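Local structure of predicted component of a thermophile-specific DNA repair system, contains a RAMP domain (Methanopyrus kandleri, 4N0L) at residues Leu34-Ile39 and Arg263-Val268; Ile39-Ser44 and Asp176-Thr181; Leu64-Ser69 and Leu242-Ser247; Thr181-Asp186 and Lys220-Gly225; Glu269-Ala274 and Ala302-Tyr307. The protein binds RNA as the Csm3 subunit of a type III-A CRISPR system, an RRM-like RAMP protein of antiviral defence that probably contacts the crRNA. One frame throughout, in Å; residues are numbered along the deposited sequence.

Contact 1. Residues Leu34-Ile39 and Arg263-Val268; sequences LDNPVI and RGYGRV
Tyr265 meets Leu34 and Asn36 where a loop containing an Asx turn, running from helix 26-31 to strand 39-40, packs against the two-stranded antiparallel pair 258-259/264-265 of the RAMP domain. Along the second segment, Gly264 opens the strand and Tyr265 follows it with the side chain that makes the contact. The ring swings toward the loop because its CG stands anti to the backbone N (chi1 -173°). Over one face lies the methyl Leu34 CD1, 4.0 Å from the Tyr265 ring centroid and 19° off the ring normal, a CH-pi contact. The methyl is displaced toward the CG end, where it comes within 3.8 Å of Tyr265 CG. Asn36 instead approaches at the edge: its OD1 sits near the ring plane, 3.7 Å from Tyr265 CE2, with the amide turned 72° against the ring. Both polar ends are held by the neighbouring strand 20-21 and its loop. Tyr265 OH bonds to Arg21 N, while Asn36 ND2 donates to the carbonyls of Arg21 and Gly23. Past the tyrosine, Gly266 turns the chain at a positive phi, Arg267 N binds Thr18 OG1, and Val268 enters the main sheet against Ile14 and Leu16. The Asx turn itself is closed on the loop side by Val38 N, which reaches Asn36 OD1 at 3.2 Å from above the amide plane.

Contact 2. Residues Ile39-Ser44 and Asp176-Thr181; sequences IRDPVS and DAHPTT
Asp41 and His178 make the direct contact, carboxylate against imidazole edge. Asp41 OD1 lies 3.3 Å from His178 CE1, close to the ring plane, in a polar approach of an oxygen to a ring carbon. The two side chains cross at about a right angle, with the carboxylate and ring planes 53° apart. Asp41 CG is anti to its own backbone N (chi1 178°), which sends the carboxylate out from the end of strand 39-40 toward the histidine.

The remaining link across the contact is a water bridge. One water lies in the plane of the His178 ring, 2.7 Å from ND1, and donates to Ser44 OG at 2.8 Å.

Hydrogen bonds inside 39-44 set up this surface. Val43 N donates to Asp41 OD2 at 3.0 Å, forming an Asx turn, and Ser44 OG donates to Asp41 OD1 at 2.7 Å. Both donors come from above the carboxylate plane, and Ser44 N adds a weak bond to OD1.

These contacts tie the connection between strands 39-40 and 47-48 to the loop that leads from strand 172-174 into helix 181-191. Tyr48 stacks on the His178 ring, helping to fix its orientation. Since Ser44 OG donates to the aspartate while accepting from the water, a chain of hydrogen bonds links Asp41 OD1, Ser44 OG, the water and His178 ND1, and the nearby carboxylate would probably polarise the CE1 edge of the imidazole.

Contact 3. Residues Leu64-Ser69 and Leu242-Ser247; sequences LAWMKS and LKYLMS
Trp66 turns the edge of its six-membered ring toward the face of Tyr244 in an offset edge-to-face stack, the centroids 5.0 Å apart and the planes at 70°. The offset carries the indole toward the hydroxyl end of the tyrosine: Trp66 CZ3 comes within 3.5 Å of Tyr244 CZ, and Trp66 CH2 lies 3.4 Å from Tyr244 OH. With CG anti to the backbone N (chi1 -175°), the indole reaches away from its own helix to make this approach. The pair joins helix 51-69 to helix 238-255 in the buried interior, beside the zinc site formed by His86, Cys88, Cys115 and Cys118. The Trp66 side chain comes about 7 Å from the zinc ion at the nearest atoms, without being a ligand. Pro116, next to the ligand Cys115, touches both aromatic side chains. The buried polar ends are satisfied by residues just before Cys115: Trp66 NE1 donates to Trp109 O, and Tyr244 OH is hydrogen-bonded to Glu111 OE1.

Contact 4. Residues Thr181-Asp186 and Lys220-Gly225; sequences TYTVND and KGSRFG
Thr183 and Tyr182, neighbours on the first turn of helix 181-191, meet two different parts of Arg223: the threonine its backbone and the tyrosine its side chain. Thr183 is turned so that its hydroxyl faces the strand, with OG1 beside the helix backbone N (chi1 -67°). Arg223 N donates to Thr183 OG1 at 2.8 Å, a bent bond with an N-H...O angle of 135°. The same hydroxyl is hydrogen-bonded to Thr180 OG1, from the N-cap position of the helix, which probably limits its rotation; Arg223 O also lies 2.8 Å from Thr183 OG1. The methyl branch does apolar work, with Thr183 CG2 lying 3.9 Å from Ser222 CB.

Arg223 rises from the strand with an extended chain from CG to NE and passes the Tyr182 ring at a slant. Tyr182 CE2 touches its CD at 3.8 Å and its NE at 3.7 Å. The guanidinium stands nearly upright to the ring, the planes 82° apart, so CE2 meets the CD-NE end of the chain obliquely, without stacking. Beyond the tyrosine, Arg223 NH1 forms a salt bridge with Glu13 of the adjacent strand 7-16.

Gly221, at positive phi, turns the chain into strand 223-231 just ahead of these residues. The arrangement is that of a helix N-terminus docked on the start of a strand in the antiparallel sheet of an RRM-like fold, here in a RAMP protein.

Contact 5. Residues Glu269-Ala274 and Ala302-Tyr307; sequences EFRIAA and ADEVTY
Strand 268-278 of the main antiparallel sheet meets the loop after helix 295-300 through a salt-bridge network centred on Arg271, between Glu269 and Glu304. The guanidinium donates through NH1 to Glu304 O at 3.0 Å, lying in the carbonyl plane on a lone pair with an N-H...O angle of 158°. The same NH1 forms a salt bridge with Glu304 OE1 at 3.1 Å, though as a hydrogen bond it is weak. Glu304 is bent at chi2 (-66°), which brings its carboxylate back toward the strand. On the strand side, Arg271 holds a single oxygen, Glu269 OE1, side-on with NE (3.0 Å) and NH2, both in the guanidinium plane. A water joins NH1 to Asp303 O. Farther along the strand, Ala273 CB packs against Val305 CG2 at 4.3 Å, where Ala273 and Ala274 form a classic beta bulge opposite Val11. Two acids on one guanidinium would probably offset the like charge of Arg223, whose NH1 lies close to that of Arg271, and fix the group's rotation.

How the contacts relate
Along the chain, contact 5 opens just after contact 1 closes, on the next strand. Contacts 2, 4 and 5 cluster: the centres of 2 and 4, and of 4 and 5, are about 11 Å apart, and Thr181 is shared by 2 and 4. His178 O and Thr180 N pair with the backbone of strand 223-231, and Thr180 OG1 bonds to Thr306 OG1. Contact 1 adjoins this group through Ile39. Contact 3 stands apart near the zinc, about 20 to 29 Å from the other centres, yet Met246 reaches Ile272 of the sheet. Contacts 4 and 5 thus share one antiparallel sheet, with contact 2 beside them, while contacts 1 and 3 attach the outlying loop and the zinc-bearing part.

Contact 1. Residues Leu34-Ile39 and Arg263-Val268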
# COMPACT_ATOMS: atom_id res chain seq x y z
N LEU A 34 -1.76 19.66 -9.63
CA LEU A 34 -1.97 19.14 -8.28
C LEU A 34 -2.79 17.85 -8.25
O LEU A 34 -3.95 17.83 -8.64
CB LEU A 34 -2.68 20.19 -7.41
CG LEU A 34 -2.95 19.83 -5.94
CD1 LEU A 34 -1.72 19.21 -5.30
CD2 LEU A 34 -3.37 21.07 -5.17
N ASP A 35 -2.15 16.77 -7.79
CA ASP A 35 -2.87 15.55 -7.43
C ASP A 35 -3.13 15.53 -5.93
O ASP A 35 -2.20 15.35 -5.14
CB ASP A 35 -2.07 14.31 -7.86
CG ASP A 35 -2.63 13.03 -7.27
OD1 ASP A 35 -3.87 12.90 -7.15
OD2 ASP A 35 -1.83 12.14 -6.91
N ASN A 36 -4.38 15.74 -5.53
CA ASN A 36 -4.73 15.76 -4.10
C ASN A 36 -5.81 14.73 -3.76
O ASN A 36 -6.97 14.89 -4.16
CB ASN A 36 -5.19 17.16 -3.68
CG ASN A 36 -5.59 17.23 -2.22
OD1 ASN A 36 -5.13 16.44 -1.39
ND2 ASN A 36 -6.46 18.19 -1.88
N PRO A 37 -5.43 13.69 -3.01
CA PRO A 37 -6.33 12.58 -2.67
C PRO A 37 -7.37 12.95 -1.61
O PRO A 37 -8.38 12.26 -1.49
CB PRO A 37 -5.37 11.52 -2.13
CG PRO A 37 -4.26 12.31 -1.54
CD PRO A 37 -4.09 13.51 -2.43
N VAL A 38 -7.12 14.02 -0.87
CA VAL A 38 -8.07 14.47 0.14
C VAL A 38 -9.29 15.08 -0.53
O VAL A 38 -9.20 16.13 -1.17
CB VAL A 38 -7.43 15.50 1.10
CG1 VAL A 38 -8.46 15.98 2.11
CG2 VAL A 38 -6.23 14.90 1.80
N ILE A 39 -10.43 14.42 -0.39
CA ILE A 39 -11.65 14.85 -1.06
C ILE A 39 -12.84 14.88 -0.12
O ILE A 39 -12.79 14.35 0.99
CB ILE A 39 -11.98 13.94 -2.26
CG1 ILE A 39 -12.23 12.50 -1.80
CG2 ILE A 39 -10.86 13.97 -3.29
CD1 ILE A 39 -12.79 11.60 -2.88
N ARG A 263 6.81 19.51 -5.87
CA ARG A 263 7.11 18.76 -4.66
C ARG A 263 5.89 17.97 -4.18
O ARG A 263 4.81 18.06 -4.76
CB ARG A 263 7.59 19.70 -3.54
CG ARG A 263 6.59 20.78 -3.18
CD ARG A 263 7.23 21.98 -2.48
NE ARG A 263 7.48 21.74 -1.06
CZ ARG A 263 8.64 21.99 -0.45
NH1 ARG A 263 9.66 22.49 -1.13
NH2 ARG A 263 8.77 21.75 0.85
N GLY A 264 6.10 17.18 -3.14
CA GLY A 264 5.02 16.41 -2.54
C GLY A 264 3.96 17.29 -1.93
O GLY A 264 4.19 18.47 -1.68
N TYR A 265 2.79 16.71 -1.69
CA TYR A 265 1.67 17.45 -1.13
C TYR A 265 0.92 16.60 -0.12
O TYR A 265 0.58 15.45 -0.40
CB TYR A 265 0.73 17.92 -2.24
CG TYR A 265 -0.37 18.84 -1.77
CD1 TYR A 265 -0.15 20.21 -1.65
CD2 TYR A 265 -1.63 18.35 -1.46
CE1 TYR A 265 -1.15 21.06 -1.22
CE2 TYR A 265 -2.64 19.19 -1.03
CZ TYR A 265 -2.39 20.55 -0.91
OH TYR A 265 -3.39 21.39 -0.49
N GLY A 266 0.67 17.16 1.06
CA GLY A 266 -0.01 16.44 2.12
C GLY A 266 0.93 15.55 2.91
O GLY A 266 0.99 14.34 2.69
N ARG A 267 1.68 16.16 3.82
CA ARG A 267 2.64 15.42 4.63
C ARG A 267 1.90 14.64 5.72
O ARG A 267 1.03 15.19 6.39
CB ARG A 267 3.66 16.38 5.27
CG ARG A 267 4.36 17.31 4.27
CD ARG A 267 5.18 16.55 3.23
NE ARG A 267 5.63 17.43 2.15
CZ ARG A 267 6.40 17.04 1.14
NH1 ARG A 267 6.82 15.79 1.06
NH2 ARG A 267 6.76 17.92 0.21
N VAL A 268 2.23 13.36 5.88
CA VAL A 268 1.48 12.52 6.81
C VAL A 268 2.36 11.60 7.65
O VAL A 268 3.50 11.31 7.30
CB VAL A 268 0.45 11.62 6.06
CG1 VAL A 268 -0.60 12.46 5.35
CG2 VAL A 268 1.16 10.66 5.10

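Contact 2. Residues Ile39-Ser44 and Asp176-Thr181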
# COMPACT_ATOMS: atom_id res chain seq x y z
N ILE A 39 -10.43 14.42 -0.39
CA ILE A 39 -11.65 14.85 -1.06
C ILE A 39 -12.84 14.88 -0.12
O ILE A 39 -12.79 14.35 0.99
CB ILE A 39 -11.98 13.94 -2.26
CG1 ILE A 39 -12.23 12.50 -1.80
CG2 ILE A 39 -10.86 13.97 -3.29
CD1 ILE A 39 -12.79 11.60 -2.88
N ARG A 40 -13.92 15.52 -0.57
CA ARG A 40 -15.14 15.62 0.22
C ARG A 40 -15.97 14.34 0.12
O ARG A 40 -16.17 13.80 -0.97
CB ARG A 40 -15.98 16.81 -0.25
CG ARG A 40 -17.14 17.16 0.67
CD ARG A 40 -16.67 17.89 1.92
NE ARG A 40 -16.36 19.29 1.65
CZ ARG A 40 -16.25 20.22 2.59
NH1 ARG A 40 -16.45 19.91 3.86
NH2 ARG A 40 -15.96 21.47 2.25
N ASP A 41 -16.45 13.86 1.27
CA ASP A 41 -17.32 12.70 1.30
C ASP A 41 -18.77 13.14 1.14
O ASP A 41 -19.29 13.89 1.97
CB ASP A 41 -17.14 11.93 2.61
CG ASP A 41 -18.07 10.74 2.72
OD1 ASP A 41 -18.19 10.18 3.83
OD2 ASP A 41 -18.70 10.38 1.71
N PRO A 42 -19.42 12.70 0.06
CA PRO A 42 -20.82 13.04 -0.21
C PRO A 42 -21.76 12.65 0.93
O PRO A 42 -22.71 13.38 1.22
CB PRO A 42 -21.14 12.23 -1.47
CG PRO A 42 -19.82 12.04 -2.14
CD PRO A 42 -18.83 11.89 -1.02
N VAL A 43 -21.48 11.52 1.57
CA VAL A 43 -22.33 11.01 2.64
C VAL A 43 -22.20 11.81 3.93
O VAL A 43 -23.16 12.41 4.40
CB VAL A 43 -22.01 9.53 2.94
CG1 VAL A 43 -22.80 9.05 4.14
CG2 VAL A 43 -22.31 8.67 1.72
N SER A 44 -21.00 11.81 4.51
CA SER A 44 -20.76 12.46 5.79
C SER A 44 -20.61 13.97 5.66
O SER A 44 -20.95 14.72 6.58
CB SER A 44 -19.51 11.88 6.46
OG SER A 44 -18.35 12.12 5.67
N ASP A 176 -11.19 3.14 3.64
CA ASP A 176 -11.39 4.57 3.52
C ASP A 176 -11.05 5.23 4.85
O ASP A 176 -11.53 4.81 5.90
CB ASP A 176 -12.82 4.91 3.10
CG ASP A 176 -13.09 4.60 1.64
OD1 ASP A 176 -12.12 4.34 0.90
OD2 ASP A 176 -14.27 4.63 1.22
N ALA A 177 -10.19 6.25 4.80
CA ALA A 177 -9.73 6.92 6.01
C ALA A 177 -10.56 8.16 6.30
O ALA A 177 -10.42 9.19 5.63
CB ALA A 177 -8.25 7.29 5.89
N HIS A 178 -11.43 8.06 7.29
CA HIS A 178 -12.30 9.16 7.68
C HIS A 178 -11.76 9.84 8.93
O HIS A 178 -11.03 9.21 9.70
CB HIS A 178 -13.73 8.65 7.92
CG HIS A 178 -14.42 8.19 6.67
ND1 HIS A 178 -15.17 9.03 5.88
CD2 HIS A 178 -14.48 6.97 6.08
CE1 HIS A 178 -15.66 8.36 4.86
NE2 HIS A 178 -15.26 7.10 4.95
N PRO A 179 -12.11 11.12 9.13
CA PRO A 179 -11.60 11.80 10.33
C PRO A 179 -12.11 11.15 11.62
O PRO A 179 -13.26 10.73 11.68
CB PRO A 179 -12.15 13.23 10.18
CG PRO A 179 -13.30 13.11 9.24
CD PRO A 179 -12.96 11.99 8.31
N THR A 180 -11.24 11.06 12.62
CA THR A 180 -11.61 10.48 13.90
C THR A 180 -12.52 11.44 14.66
O THR A 180 -12.59 12.62 14.33
CB THR A 180 -10.37 10.15 14.76
OG1 THR A 180 -9.72 11.37 15.15
CG2 THR A 180 -9.39 9.28 13.98
N THR A 181 -13.22 10.92 15.66
CA THR A 181 -14.10 11.75 16.50
C THR A 181 -13.33 12.92 17.11
O THR A 181 -13.83 14.04 17.16
CB THR A 181 -14.75 10.91 17.62
OG1 THR A 181 -15.64 9.95 17.04
CG2 THR A 181 -15.53 11.80 18.57
O HOH W 1 -15.66 11.67 6.26

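Contact 3. Residues Leu64-Ser69 and Leu242-Ser247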
# COMPACT_ATOMS: atom_id res chain seq x y z
N LEU A 64 8.63 2.87 -7.98
CA LEU A 64 9.76 3.73 -8.31
C LEU A 64 10.96 3.44 -7.43
O LEU A 64 12.09 3.34 -7.91
CB LEU A 64 9.37 5.21 -8.19
CG LEU A 64 8.47 5.76 -9.29
CD1 LEU A 64 8.13 7.22 -9.01
CD2 LEU A 64 9.13 5.61 -10.65
N ALA A 65 10.71 3.31 -6.13
CA ALA A 65 11.78 3.02 -5.17
C ALA A 65 12.38 1.65 -5.43
O ALA A 65 13.59 1.47 -5.34
CB ALA A 65 11.25 3.10 -3.75
N TRP A 66 11.52 0.69 -5.76
CA TRP A 66 11.97 -0.67 -6.09
C TRP A 66 12.86 -0.65 -7.32
O TRP A 66 13.92 -1.27 -7.34
CB TRP A 66 10.77 -1.59 -6.31
CG TRP A 66 11.13 -3.03 -6.54
CD1 TRP A 66 10.95 -3.75 -7.69
CD2 TRP A 66 11.72 -3.93 -5.59
NE1 TRP A 66 11.39 -5.03 -7.51
CE2 TRP A 66 11.87 -5.17 -6.24
CE3 TRP A 66 12.14 -3.80 -4.26
CZ2 TRP A 66 12.43 -6.28 -5.60
CZ3 TRP A 66 12.69 -4.90 -3.63
CH2 TRP A 66 12.83 -6.13 -4.30
N MET A 67 12.42 0.08 -8.34
CA MET A 67 13.16 0.22 -9.59
C MET A 67 14.55 0.80 -9.35
O MET A 67 15.55 0.23 -9.79
CB MET A 67 12.38 1.10 -10.57
CG MET A 67 13.07 1.33 -11.91
SD MET A 67 12.30 2.63 -12.89
CE MET A 67 12.86 4.10 -12.03
N LYS A 68 14.61 1.93 -8.65
CA LYS A 68 15.88 2.61 -8.40
C LYS A 68 16.80 1.86 -7.45
O LYS A 68 18.02 1.88 -7.62
CB LYS A 68 15.63 4.03 -7.87
CG LYS A 68 15.40 5.05 -8.97
CD LYS A 68 14.34 6.08 -8.60
CE LYS A 68 14.06 7.00 -9.78
NZ LYS A 68 12.82 7.80 -9.60
N SER A 69 16.23 1.19 -6.46
CA SER A 69 17.03 0.44 -5.48
C SER A 69 17.79 -0.71 -6.14
O SER A 69 18.82 -1.14 -5.63
CB SER A 69 16.14 -0.10 -4.36
OG SER A 69 15.29 -1.13 -4.84
N LEU A 242 5.46 -7.59 4.26
CA LEU A 242 5.28 -6.64 5.35
C LEU A 242 6.34 -5.55 5.30
O LEU A 242 6.04 -4.38 5.52
CB LEU A 242 5.31 -7.35 6.70
CG LEU A 242 4.15 -8.31 6.97
CD1 LEU A 242 4.25 -8.89 8.38
CD2 LEU A 242 2.81 -7.61 6.76
N LYS A 243 7.57 -5.95 5.02
CA LYS A 243 8.67 -5.00 4.88
C LYS A 243 8.40 -3.99 3.78
O LYS A 243 8.58 -2.79 3.96
CB LYS A 243 9.98 -5.74 4.59
CG LYS A 243 11.21 -4.84 4.65
CD LYS A 243 12.23 -5.21 3.58
CE LYS A 243 12.70 -6.64 3.74
NZ LYS A 243 13.46 -7.11 2.55
N TYR A 244 7.94 -4.48 2.63
CA TYR A 244 7.71 -3.63 1.47
C TYR A 244 6.44 -2.79 1.64
O TYR A 244 6.39 -1.64 1.21
CB TYR A 244 7.63 -4.48 0.20
CG TYR A 244 8.95 -5.16 -0.13
CD1 TYR A 244 10.16 -4.49 0.06
CD2 TYR A 244 8.98 -6.46 -0.62
CE1 TYR A 244 11.36 -5.11 -0.24
CE2 TYR A 244 10.18 -7.08 -0.92
CZ TYR A 244 11.37 -6.39 -0.72
OH TYR A 244 12.57 -7.00 -1.02
N LEU A 245 5.42 -3.37 2.28
CA LEU A 245 4.20 -2.63 2.57
C LEU A 245 4.50 -1.45 3.50
O LEU A 245 4.10 -0.32 3.24
CB LEU A 245 3.15 -3.54 3.21
CG LEU A 245 1.88 -2.84 3.68
CD1 LEU A 245 1.21 -2.11 2.52
CD2 LEU A 245 0.92 -3.83 4.32
N MET A 246 5.21 -1.73 4.59
CA MET A 246 5.65 -0.69 5.52
C MET A 246 6.52 0.34 4.81
O MET A 246 6.36 1.54 5.01
CB MET A 246 6.42 -1.30 6.70
CG MET A 246 5.58 -2.08 7.69
SD MET A 246 4.28 -1.09 8.45
CE MET A 246 3.56 -2.30 9.56
N SER A 247 7.44 -0.15 3.98
CA SER A 247 8.34 0.72 3.23
C SER A 247 7.57 1.68 2.33
O SER A 247 7.94 2.85 2.20
CB SER A 247 9.30 -0.11 2.37
OG SER A 247 10.07 -0.99 3.18

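Contact 4. Residues Thr181-Asp186 and Lys220-Gly225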
# COMPACT_ATOMS: atom_id res chain seq x y z
N THR A 181 -13.22 10.92 15.66
CA THR A 181 -14.10 11.75 16.50
C THR A 181 -13.33 12.92 17.11
O THR A 181 -13.83 14.04 17.16
CB THR A 181 -14.75 10.91 17.62
OG1 THR A 181 -15.64 9.95 17.04
CG2 THR A 181 -15.53 11.80 18.57
N TYR A 182 -12.11 12.64 17.57
CA TYR A 182 -11.22 13.69 18.08
C TYR A 182 -10.98 14.77 17.03
O TYR A 182 -10.95 15.96 17.34
CB TYR A 182 -9.89 13.09 18.54
CG TYR A 182 -8.78 14.10 18.71
CD1 TYR A 182 -8.71 14.89 19.86
CD2 TYR A 182 -7.81 14.27 17.74
CE1 TYR A 182 -7.70 15.82 20.03
CE2 TYR A 182 -6.79 15.20 17.90
CZ TYR A 182 -6.74 15.97 19.04
OH TYR A 182 -5.73 16.89 19.21
N THR A 183 -10.78 14.35 15.79
CA THR A 183 -10.50 15.29 14.71
C THR A 183 -11.72 16.18 14.43
O THR A 183 -11.57 17.37 14.16
CB THR A 183 -10.08 14.53 13.42
OG1 THR A 183 -8.82 13.89 13.64
CG2 THR A 183 -9.95 15.48 12.25
N VAL A 184 -12.91 15.61 14.52
CA VAL A 184 -14.14 16.36 14.29
C VAL A 184 -14.50 17.26 15.48
O VAL A 184 -14.83 18.43 15.30
CB VAL A 184 -15.33 15.41 14.00
CG1 VAL A 184 -16.63 16.20 13.88
CG2 VAL A 184 -15.07 14.61 12.74
N ASN A 185 -14.44 16.69 16.68
CA ASN A 185 -14.85 17.41 17.89
C ASN A 185 -13.82 18.41 18.40
O ASN A 185 -14.17 19.38 19.08
CB ASN A 185 -15.17 16.41 19.01
CG ASN A 185 -16.45 15.64 18.75
OD1 ASN A 185 -17.08 15.78 17.70
ND2 ASN A 185 -16.84 14.81 19.72
N ASP A 186 -12.55 18.19 18.08
CA ASP A 186 -11.47 19.02 18.62
C ASP A 186 -10.73 19.80 17.54
O ASP A 186 -10.77 21.03 17.52
CB ASP A 186 -10.50 18.16 19.43
CG ASP A 186 -9.42 18.97 20.11
OD1 ASP A 186 -9.18 18.75 21.32
OD2 ASP A 186 -8.79 19.83 19.45
N LYS A 220 -3.77 21.19 9.96
CA LYS A 220 -2.63 20.38 10.37
C LYS A 220 -2.93 19.73 11.71
O LYS A 220 -3.54 20.35 12.58
CB LYS A 220 -1.36 21.24 10.44
CG LYS A 220 -0.29 20.76 11.39
CD LYS A 220 0.87 21.72 11.43
CE LYS A 220 1.90 21.29 12.45
NZ LYS A 220 3.16 22.08 12.34
N GLY A 221 -2.54 18.47 11.88
CA GLY A 221 -2.82 17.75 13.11
C GLY A 221 -4.07 16.90 13.02
O GLY A 221 -4.38 16.13 13.93
N SER A 222 -4.81 17.04 11.92
CA SER A 222 -6.01 16.24 11.68
C SER A 222 -5.65 14.76 11.61
O SER A 222 -4.55 14.39 11.20
CB SER A 222 -6.70 16.67 10.39
OG SER A 222 -7.14 18.02 10.48
N ARG A 223 -6.59 13.91 12.00
CA ARG A 223 -6.31 12.49 12.10
C ARG A 223 -7.40 11.66 11.45
O ARG A 223 -8.59 11.88 11.68
CB ARG A 223 -6.11 12.10 13.56
CG ARG A 223 -4.86 12.71 14.17
CD ARG A 223 -4.91 12.74 15.68
NE ARG A 223 -3.88 13.59 16.26
CZ ARG A 223 -2.77 13.13 16.84
NH1 ARG A 223 -2.55 11.82 16.92
NH2 ARG A 223 -1.88 13.98 17.34
N PHE A 224 -6.98 10.71 10.62
CA PHE A 224 -7.90 9.85 9.89
C PHE A 224 -7.64 8.40 10.24
O PHE A 224 -6.49 7.98 10.36
CB PHE A 224 -7.78 10.09 8.38
CG PHE A 224 -8.09 11.50 7.96
CD1 PHE A 224 -7.15 12.51 8.13
CD2 PHE A 224 -9.31 11.82 7.40
CE1 PHE A 224 -7.43 13.81 7.75
CE2 PHE A 224 -9.60 13.12 7.02
CZ PHE A 224 -8.66 14.12 7.19
N GLY A 225 -8.71 7.64 10.46
CA GLY A 225 -8.60 6.24 10.83
C GLY A 225 -7.82 5.43 9.83
O GLY A 225 -8.02 5.55 8.63

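Contact 5. Residues Glu269-Ala274 and Ala302-Tyr307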
# COMPACT_ATOMS: atom_id res chain seq x y z
N GLU A 269 1.79 11.16 8.76
CA GLU A 269 2.40 10.14 9.61
C GLU A 269 1.46 8.96 9.70
O GLU A 269 0.26 9.13 9.94
CB GLU A 269 2.67 10.68 11.01
CG GLU A 269 3.59 11.88 11.09
CD GLU A 269 3.54 12.55 12.46
OE1 GLU A 269 2.86 12.00 13.36
OE2 GLU A 269 4.16 13.61 12.64
N PHE A 270 1.98 7.75 9.51
CA PHE A 270 1.19 6.56 9.76
C PHE A 270 1.47 6.03 11.16
O PHE A 270 2.48 5.36 11.39
CB PHE A 270 1.47 5.48 8.71
CG PHE A 270 1.06 5.88 7.32
CD1 PHE A 270 1.98 6.42 6.44
CD2 PHE A 270 -0.25 5.72 6.90
CE1 PHE A 270 1.61 6.79 5.16
CE2 PHE A 270 -0.63 6.08 5.62
CZ PHE A 270 0.30 6.62 4.75
N ARG A 271 0.57 6.32 12.09
CA ARG A 271 0.75 5.89 13.47
C ARG A 271 0.06 4.55 13.65
O ARG A 271 -1.16 4.48 13.79
CB ARG A 271 0.19 6.94 14.44
CG ARG A 271 0.96 8.25 14.44
CD ARG A 271 0.31 9.31 15.31
NE ARG A 271 1.12 10.52 15.37
CZ ARG A 271 1.21 11.31 16.44
NH1 ARG A 271 0.53 11.04 17.54
NH2 ARG A 271 1.99 12.39 16.39
N ILE A 272 0.86 3.49 13.63
CA ILE A 272 0.33 2.14 13.62
C ILE A 272 0.45 1.51 15.00
O ILE A 272 1.55 1.22 15.47
CB ILE A 272 1.05 1.27 12.57
CG1 ILE A 272 0.92 1.90 11.19
CG2 ILE A 272 0.50 -0.15 12.58
CD1 ILE A 272 1.82 1.29 10.14
N ALA A 273 -0.69 1.29 15.64
CA ALA A 273 -0.72 0.85 17.03
C ALA A 273 -0.57 -0.66 17.16
O ALA A 273 -0.03 -1.15 18.16
CB ALA A 273 -2.02 1.31 17.69
N ALA A 274 -1.04 -1.41 16.17
CA ALA A 274 -1.02 -2.86 16.27
C ALA A 274 -1.11 -3.57 14.93
O ALA A 274 -1.69 -3.06 13.97
CB ALA A 274 -2.15 -3.33 17.17
N ALA A 302 -4.60 7.17 22.74
CA ALA A 302 -5.09 8.55 22.71
C ALA A 302 -4.65 9.27 23.97
O ALA A 302 -4.99 8.83 25.07
CB ALA A 302 -6.60 8.58 22.56
N ASP A 303 -3.92 10.38 23.84
CA ASP A 303 -3.93 11.28 22.69
C ASP A 303 -3.05 10.92 21.48
O ASP A 303 -3.02 11.67 20.50
CB ASP A 303 -3.54 12.68 23.17
CG ASP A 303 -4.21 13.79 22.37
OD1 ASP A 303 -5.38 13.61 21.97
OD2 ASP A 303 -3.57 14.83 22.14
N GLU A 304 -2.35 9.79 21.52
CA GLU A 304 -1.38 9.48 20.47
C GLU A 304 -2.03 8.78 19.27
O GLU A 304 -1.66 9.06 18.13
CB GLU A 304 -0.24 8.62 21.02
CG GLU A 304 0.57 9.26 22.14
CD GLU A 304 1.37 10.49 21.70
OE1 GLU A 304 1.40 10.79 20.48
OE2 GLU A 304 1.95 11.16 22.57
N VAL A 305 -2.98 7.89 19.52
CA VAL A 305 -3.70 7.24 18.42
C VAL A 305 -5.19 7.36 18.69
O VAL A 305 -5.81 6.47 19.28
CB VAL A 305 -3.31 5.75 18.27
CG1 VAL A 305 -3.98 5.14 17.05
CG2 VAL A 305 -1.80 5.59 18.17
N THR A 306 -5.77 8.47 18.23
CA THR A 306 -7.14 8.84 18.59
C THR A 306 -8.21 7.93 17.99
O THR A 306 -9.32 7.85 18.51
CB THR A 306 -7.44 10.29 18.18
OG1 THR A 306 -7.57 10.37 16.75
CG2 THR A 306 -6.32 11.21 18.63
N TYR A 307 -7.86 7.25 16.90
CA TYR A 307 -8.80 6.39 16.19
C TYR A 307 -9.29 5.24 17.06
O TYR A 307 -10.41 4.77 16.90
CB TYR A 307 -8.16 5.84 14.92
CG TYR A 307 -9.09 5.00 14.05
CD1 TYR A 307 -10.34 5.48 13.68
CD2 TYR A 307 -8.70 3.75 13.59
CE1 TYR A 307 -11.18 4.73 12.88
CE2 TYR A 307 -9.53 2.99 12.78
CZ TYR A 307 -10.77 3.49 12.43
OH TYR A 307 -11.61 2.73 11.64
O HOH W 2 -0.38 12.89 19.78